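Local atomic coordinates of SusD homolog (PDB entry 3IHV), a protein that probably binds glycans at the outer membrane of a gut Bacteroides, passing them to a partner transporter as other SusD-family proteins do. Residues A20-L24 against Y116-A120; E119-L123 against Y191-K195. All coordinates share one frame; numbering follows the deposited sequence. Where two conformers were deposited one is given.

From the N terminus, the chain enters helix 17-29 and meets itself again 92 residues later in helix 107-135: contact 1 closes this first loop, which includes helix 75-101. Contact 2 starts where contact 1 stops. E119 and A120 belong to both, and from them the chain runs on through the rest of helix 107-135 and helix 159-176 before 191-195 returns just ahead of helix 195-210. The two closures thus follow one another, neither enclosing the other, and their centres lie about 9 Å apart. They also touch, Y116 CE1 lying 3.4 Å from R192 NH2. Together they tie helix 17-29 and the 191-195 loop to helix 107-135.

Contact 1 (A20-L24 against Y116-A120); sequences AKDVL and YIAEA
L24 and Y116 carry a buried helix-to-helix packing contact between helix 17-29 and helix 107-135, in the helical N-terminal part of this SusD homolog. The two segments run almost parallel, 10° apart, with axes 10.6 Å from each other at closest approach; side chains bridge the space, and no hydrogen bond crosses it. L24 does most of the reaching from its side. Its CG stands anti to the backbone N (chi1 173°), which sends the two methyls forward to separate seats. L24 CD1 settles against the backbone of the longer helix, 3.7 Å from Y116 O, and beside the methyl of A120. L24 CD2 sits 3.7 Å from Y116 CD1. The same methyl, L24 CD2, lies 3.6 Å from E119 OE1. The E119 oxygens take their polar partners outside this pair of segments, chiefly the Y28 hydroxyl. The Y116 ring reaches across to helix 17-29. A20 CB lies at its edge, 4.2 Å from Y116 CD2, and K21 CB approaches obliquely, 3.8 Å from Y116 CE2. The methylenes of K21 then run past the phenol oxygen, and the lysine's amino end leads off to a long, weak ion pair with E187. With an alanine here instead of Y116, L24 CD2 and the K21 methylenes would probably lose the wall they lean on, leaving a gap between the helices. Beyond the pair, helix 75-101 packs on the same long helix, F94 touching both Y116 and A120, and helix 159-176 meets A118 and I117 through Y172.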
ATOM      1  N   ALA A  20      26.297   9.616  -8.141  1.00  9.42           N
ATOM      2  CA  ALA A  20      25.450   8.454  -8.377  1.00  8.89           C
ATOM      3  C   ALA A  20      24.229   8.510  -7.466  1.00  9.01           C
ATOM      4  O   ALA A  20      23.104   8.156  -7.881  1.00  9.79           O
ATOM      5  CB  ALA A  20      26.227   7.136  -8.147  1.00  8.44           C
ATOM      6  N   LYS A  21      24.457   8.935  -6.219  1.00  8.56           N
ATOM      7  CA  LYS A  21      23.409   9.007  -5.233  1.00  8.85           C
ATOM      8  C   LYS A  21      22.299   9.949  -5.727  1.00  8.33           C
ATOM      9  O   LYS A  21      21.124   9.653  -5.592  1.00  7.12           O
ATOM     10  CB  LYS A  21      23.956   9.509  -3.892  1.00  9.05           C
ATOM     11  CG  LYS A  21      22.892   9.464  -2.815  1.00 12.69           C
ATOM     12  CD  LYS A  21      23.278  10.012  -1.463  1.00 17.61           C
ATOM     13  CE  LYS A  21      23.214  11.502  -1.403  1.00 22.44           C
ATOM     14  NZ  LYS A  21      23.003  11.906   0.020  1.00 25.79           N
ATOM     15  N   ASP A  22      22.693  11.089  -6.265  1.00  9.40           N
ATOM     16  CA  ASP A  22      21.741  12.083  -6.784  0.50 10.14           C
ATOM     17  C   ASP A  22      20.815  11.438  -7.827  1.00  9.64           C
ATOM     18  O   ASP A  22      19.586  11.642  -7.803  1.00 10.53           O
ATOM     19  CB  ASP A  22      22.537  13.282  -7.356  0.50 11.04           C
ATOM     20  CG  ASP A  22      21.648  14.422  -7.878  0.50 12.72           C
ATOM     21  OD1 ASP A  22      20.616  14.737  -7.259  0.50 13.83           O
ATOM     22  OD2 ASP A  22      22.033  15.036  -8.906  0.50 16.58           O
ATOM     23  N   VAL A  23      21.392  10.641  -8.735  1.00  8.26           N
ATOM     24  CA  VAL A  23      20.596   9.971  -9.801  1.00  7.56           C
ATOM     25  C   VAL A  23      19.700   8.899  -9.185  1.00  7.62           C
ATOM     26  O   VAL A  23      18.520   8.751  -9.545  1.00  8.54           O
ATOM     27  CB  VAL A  23      21.487   9.375 -10.896  1.00  7.60           C
ATOM     28  CG1 VAL A  23      20.619   8.651 -11.929  1.00  7.29           C
ATOM     29  CG2 VAL A  23      22.412  10.481 -11.533  1.00  8.73           C
ATOM     30  N   LEU A  24      20.222   8.174  -8.195  1.00  7.27           N
ATOM     31  CA  LEU A  24      19.417   7.169  -7.482  1.00  5.70           C
ATOM     32  C   LEU A  24      18.192   7.780  -6.813  1.00  6.18           C
ATOM     33  O   LEU A  24      17.105   7.237  -6.858  1.00  7.70           O
ATOM     34  CB  LEU A  24      20.250   6.458  -6.401  1.00  5.84           C
ATOM     35  CG  LEU A  24      19.499   5.506  -5.488  1.00  5.86           C
ATOM     36  CD1 LEU A  24      19.001   4.304  -6.245  1.00  7.92           C
ATOM     37  CD2 LEU A  24      20.420   5.091  -4.315  1.00  4.46           C
ATOM     38  N   TYR A 116      23.790   1.191  -3.803  1.00  4.72           N
ATOM     39  CA  TYR A 116      22.908   1.940  -4.688  1.00  4.88           C
ATOM     40  C   TYR A 116      22.347   1.080  -5.808  1.00  5.20           C
ATOM     41  O   TYR A 116      21.182   1.269  -6.186  1.00  4.83           O
ATOM     42  CB  TYR A 116      23.589   3.209  -5.258  1.00  4.57           C
ATOM     43  CG  TYR A 116      24.158   4.181  -4.258  1.00  4.91           C
ATOM     44  CD1 TYR A 116      23.775   4.182  -2.925  1.00  6.36           C
ATOM     45  CD2 TYR A 116      25.065   5.133  -4.666  1.00  7.25           C
ATOM     46  CE1 TYR A 116      24.339   5.081  -2.045  1.00  7.10           C
ATOM     47  CE2 TYR A 116      25.577   6.049  -3.807  1.00  7.12           C
ATOM     48  CZ  TYR A 116      25.212   6.021  -2.502  1.00  8.25           C
ATOM     49  OH  TYR A 116      25.791   6.947  -1.657  1.00  8.28           O
ATOM     50  N   ILE A 117      23.154   0.131  -6.322  1.00  5.30           N
ATOM     51  CA  ILE A 117      22.707  -0.838  -7.305  1.00  4.84           C
ATOM     52  C   ILE A 117      21.593  -1.654  -6.693  1.00  5.46           C
ATOM     53  O   ILE A 117      20.552  -1.875  -7.323  1.00  6.32           O
ATOM     54  CB  ILE A 117      23.875  -1.750  -7.801  1.00  4.65           C
ATOM     55  CG1 ILE A 117      24.819  -0.937  -8.710  1.00  3.91           C
ATOM     56  CG2 ILE A 117      23.332  -3.006  -8.538  1.00  4.31           C
ATOM     57  CD1 ILE A 117      26.227  -1.572  -8.924  1.00  5.83           C
ATOM     58  N   ALA A 118      21.796  -2.089  -5.448  1.00  5.30           N
ATOM     59  CA  ALA A 118      20.796  -2.876  -4.754  1.00  5.68           C
ATOM     60  C   ALA A 118      19.485  -2.098  -4.573  1.00  5.18           C
ATOM     61  O   ALA A 118      18.392  -2.662  -4.712  1.00  6.89           O
ATOM     62  CB  ALA A 118      21.367  -3.335  -3.362  1.00  5.21           C
ATOM     63  N   GLU A 119      19.584  -0.830  -4.184  1.00  6.28           N
ATOM     64  CA  GLU A 119      18.411   0.053  -4.014  1.00  5.47           C
ATOM     65  C   GLU A 119      17.659   0.234  -5.310  1.00  5.18           C
ATOM     66  O   GLU A 119      16.434   0.143  -5.332  1.00  6.08           O
ATOM     67  CB  GLU A 119      18.800   1.419  -3.448  1.00  5.62           C
ATOM     68  CG  GLU A 119      19.347   1.354  -2.038  1.00  5.14           C
ATOM     69  CD  GLU A 119      19.697   2.724  -1.519  1.00  6.17           C
ATOM     70  OE1 GLU A 119      18.778   3.583  -1.513  1.00  5.80           O
ATOM     71  OE2 GLU A 119      20.872   2.962  -1.126  1.00  8.52           O
ATOM     72  N   ALA A 120      18.373   0.434  -6.399  1.00  4.83           N
ATOM     73  CA  ALA A 120      17.719   0.610  -7.701  1.00  5.35           C
ATOM     74  C   ALA A 120      17.039  -0.653  -8.148  1.00  5.09           C
ATOM     75  O   ALA A 120      15.945  -0.600  -8.742  1.00  5.86           O
ATOM     76  CB  ALA A 120      18.748   1.110  -8.772  1.00  4.80           C
TER

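Contact 2 (E119-L123 against Y191-K195); sequences EARAL and YRFSK. With EDO (1,2-ethanediol), chain N.
R192 meets the E119 carboxylate with two nitrogens, NE and NH2, one to each oxygen, and F193, the next residue, lays its ring on A122: a loop between helices 159-176 and 195-210 is held to helix 107-135 by a salt bridge and an aromatic ring side by side. R192 NE gives its hydrogen to E119 OE1 at 2.9 Å, in the guanidinium plane and nearly straight at 169°, and R192 NH2 reaches E119 OE2, also at 2.9 Å, a little tilted from that plane. Both oxygens use their syn lone pairs; the planes of the two groups are 29° apart, nearly coplanar. A bend in the arginine chain at chi3 (59°) brings the NE side of the group round to the acid. The F193 contact is the tight apolar part. A122 CB sits squarely over the centre of the ring face, 3.5 Å from the F193 ring centroid, a CH-pi contact, while L123 CD2 comes to the ring's edge, 4.0 Å from F193 CE2. Toward Y191 the contact loosens: that partly exposed side chain turns to W254 and to N391, a residue of a sodium site, and meets nothing on 119-123. A 1,2-ethanediol, probably from the crystallisation liquor, is bound there, its O1 hydrogen-bonded to Y191 O at 2.8 Å and the molecule also bonded to E262 O. The Y28 hydroxyl also bonds F193 N, and R186 NH1 joins E119 OE2 to F193 O, so these two residues tie the loop's backbone to the acid. The positive charge of R186 and R192 is likely to keep the buried E119 carboxylate ionised, and Y28 adds a hydrogen bond.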
ATOM      1  N   GLU A 119      19.584  -0.830  -4.184  1.00  6.28           N
ATOM      2  CA  GLU A 119      18.411   0.053  -4.014  1.00  5.47           C
ATOM      3  C   GLU A 119      17.659   0.234  -5.310  1.00  5.18           C
ATOM      4  O   GLU A 119      16.434   0.143  -5.332  1.00  6.08           O
ATOM      5  CB  GLU A 119      18.800   1.419  -3.448  1.00  5.62           C
ATOM      6  CG  GLU A 119      19.347   1.354  -2.038  1.00  5.14           C
ATOM      7  CD  GLU A 119      19.697   2.724  -1.519  1.00  6.17           C
ATOM      8  OE1 GLU A 119      18.778   3.583  -1.513  1.00  5.80           O
ATOM      9  OE2 GLU A 119      20.872   2.962  -1.126  1.00  8.52           O
ATOM     10  N   ALA A 120      18.373   0.434  -6.399  1.00  4.83           N
ATOM     11  CA  ALA A 120      17.719   0.610  -7.701  1.00  5.35           C
ATOM     12  C   ALA A 120      17.039  -0.653  -8.148  1.00  5.09           C
ATOM     13  O   ALA A 120      15.945  -0.600  -8.742  1.00  5.86           O
ATOM     14  CB  ALA A 120      18.748   1.110  -8.772  1.00  4.80           C
ATOM     15  N   ARG A 121      17.682  -1.792  -7.927  1.00  5.78           N
ATOM     16  CA  ARG A 121      17.112  -3.071  -8.289  1.00  5.68           C
ATOM     17  C   ARG A 121      15.886  -3.364  -7.423  1.00  6.47           C
ATOM     18  O   ARG A 121      14.919  -3.941  -7.937  1.00  7.26           O
ATOM     19  CB  ARG A 121      18.142  -4.212  -8.189  1.00  5.45           C
ATOM     20  CG  ARG A 121      19.243  -4.132  -9.221  1.00  4.71           C
ATOM     21  CD  ARG A 121      20.072  -5.418  -9.332  1.00  7.24           C
ATOM     22  NE  ARG A 121      19.296  -6.521  -9.906  1.00  7.39           N
ATOM     23  CZ  ARG A 121      19.790  -7.722 -10.222  1.00  7.24           C
ATOM     24  NH1 ARG A 121      21.063  -8.017 -10.010  1.00  7.51           N
ATOM     25  NH2 ARG A 121      19.001  -8.641 -10.738  1.00  8.28           N
ATOM     26  N   ALA A 122      15.934  -3.011  -6.134  1.00  5.66           N
ATOM     27  CA  ALA A 122      14.777  -3.205  -5.251  1.00  6.34           C
ATOM     28  C   ALA A 122      13.597  -2.360  -5.748  1.00  6.55           C
ATOM     29  O   ALA A 122      12.471  -2.839  -5.803  1.00  6.46           O
ATOM     30  CB  ALA A 122      15.121  -2.880  -3.782  1.00  6.62           C
ATOM     31  N   LEU A 123      13.864  -1.119  -6.132  1.00  7.27           N
ATOM     32  CA  LEU A 123      12.828  -0.234  -6.667  1.00  6.71           C
ATOM     33  C   LEU A 123      12.261  -0.828  -7.953  1.00  7.22           C
ATOM     34  O   LEU A 123      11.040  -0.877  -8.141  1.00  6.73           O
ATOM     35  CB  LEU A 123      13.394   1.145  -6.901  1.00  6.80           C
ATOM     36  CG  LEU A 123      13.533   2.040  -5.647  1.00  5.96           C
ATOM     37  CD1 LEU A 123      14.505   3.177  -5.906  1.00  8.06           C
ATOM     38  CD2 LEU A 123      12.164   2.536  -5.128  1.00  8.96           C
ATOM     39  N   TYR A 191      13.913   6.151   4.778  1.00  8.13           N
ATOM     40  CA  TYR A 191      12.981   5.981   3.649  1.00  7.79           C
ATOM     41  C   TYR A 191      13.633   5.414   2.404  1.00  8.51           C
ATOM     42  O   TYR A 191      13.118   5.581   1.295  1.00  9.35           O
ATOM     43  CB  TYR A 191      12.267   7.301   3.307  1.00  8.50           C
ATOM     44  CG  TYR A 191      11.604   7.987   4.488  1.00  7.86           C
ATOM     45  CD1 TYR A 191      10.419   7.524   5.015  1.00  9.76           C
ATOM     46  CD2 TYR A 191      12.174   9.138   5.062  1.00  7.48           C
ATOM     47  CE1 TYR A 191       9.801   8.166   6.096  1.00  7.14           C
ATOM     48  CE2 TYR A 191      11.573   9.761   6.134  1.00  6.92           C
ATOM     49  CZ  TYR A 191      10.395   9.274   6.643  1.00  6.74           C
ATOM     50  OH  TYR A 191       9.793   9.888   7.709  1.00  7.81           O
ATOM     51  N   ARG A 192      14.797   4.778   2.582  1.00  7.55           N
ATOM     52  CA  ARG A 192      15.476   4.105   1.517  1.00  8.34           C
ATOM     53  C   ARG A 192      15.512   2.601   1.823  1.00  6.11           C
ATOM     54  O   ARG A 192      15.378   2.155   2.989  1.00  6.82           O
ATOM     55  CB  ARG A 192      16.878   4.661   1.339  1.00  8.65           C
ATOM     56  CG  ARG A 192      16.824   6.050   0.736  1.00 11.97           C
ATOM     57  CD  ARG A 192      18.053   6.748   0.747  1.00 13.42           C
ATOM     58  NE  ARG A 192      19.104   6.054   0.038  1.00 11.57           N
ATOM     59  CZ  ARG A 192      20.346   6.499   0.003  1.00  9.83           C
ATOM     60  NH1 ARG A 192      20.658   7.658   0.576  1.00 10.02           N
ATOM     61  NH2 ARG A 192      21.286   5.787  -0.610  1.00  8.87           N
ATOM     62  N   PHE A 193      15.626   1.818   0.774  1.00  6.40           N
ATOM     63  CA  PHE A 193      15.722   0.382   0.917  1.00  5.63           C
ATOM     64  C   PHE A 193      16.955  -0.066   1.724  1.00  5.80           C
ATOM     65  O   PHE A 193      18.093   0.363   1.475  1.00  6.62           O
ATOM     66  CB  PHE A 193      15.800  -0.318  -0.454  1.00  6.95           C
ATOM     67  CG  PHE A 193      14.456  -0.714  -1.005  1.00  7.34           C
ATOM     68  CD1 PHE A 193      13.834  -1.863  -0.545  1.00  8.57           C
ATOM     69  CD2 PHE A 193      13.827   0.041  -1.972  1.00  9.08           C
ATOM     70  CE1 PHE A 193      12.591  -2.252  -1.020  1.00 10.49           C
ATOM     71  CE2 PHE A 193      12.568  -0.350  -2.458  1.00  9.69           C
ATOM     72  CZ  PHE A 193      11.967  -1.501  -1.987  1.00  8.45           C
ATOM     73  N   SER A 194      16.690  -0.992   2.628  1.00  6.10           N
ATOM     74  CA  SER A 194      17.679  -1.710   3.408  1.00  5.50           C
ATOM     75  C   SER A 194      17.250  -3.175   3.364  1.00  4.76           C
ATOM     76  O   SER A 194      16.177  -3.486   2.857  1.00  4.53           O
ATOM     77  CB  SER A 194      17.775  -1.210   4.822  1.00  5.41           C
ATOM     78  OG  SER A 194      18.403   0.078   4.839  1.00  6.62           O
ATOM     79  N   LYS A 195      18.055  -4.054   3.943  1.00  6.05           N
ATOM     80  CA  LYS A 195      17.821  -5.493   3.819  1.00  5.90           C
ATOM     81  C   LYS A 195      16.462  -5.955   4.303  1.00  6.65           C
ATOM     82  O   LYS A 195      15.842  -6.837   3.685  1.00  6.29           O
ATOM     83  CB  LYS A 195      18.915  -6.313   4.528  1.00  6.62           C
ATOM     84  CG  LYS A 195      18.953  -7.733   3.986  1.00  6.61           C
ATOM     85  CD  LYS A 195      19.763  -8.711   4.817  1.00  8.33           C
ATOM     86  CE  LYS A 195      21.204  -8.361   4.974  1.00 10.54           C
ATOM     87  NZ  LYS A 195      22.011  -8.422   3.697  1.00 10.87           N
TER
HETATM   88  C1  EDO N  23      11.232   3.168  -0.626  1.00 25.15           C
HETATM   89  O1  EDO N  23      12.164   3.062   0.471  1.00 23.43           O
HETATM   90  C2  EDO N  23      10.099   4.150  -0.283  1.00 23.06           C
HETATM   91  O2  EDO N  23      10.542   5.437   0.171  1.00 21.76           O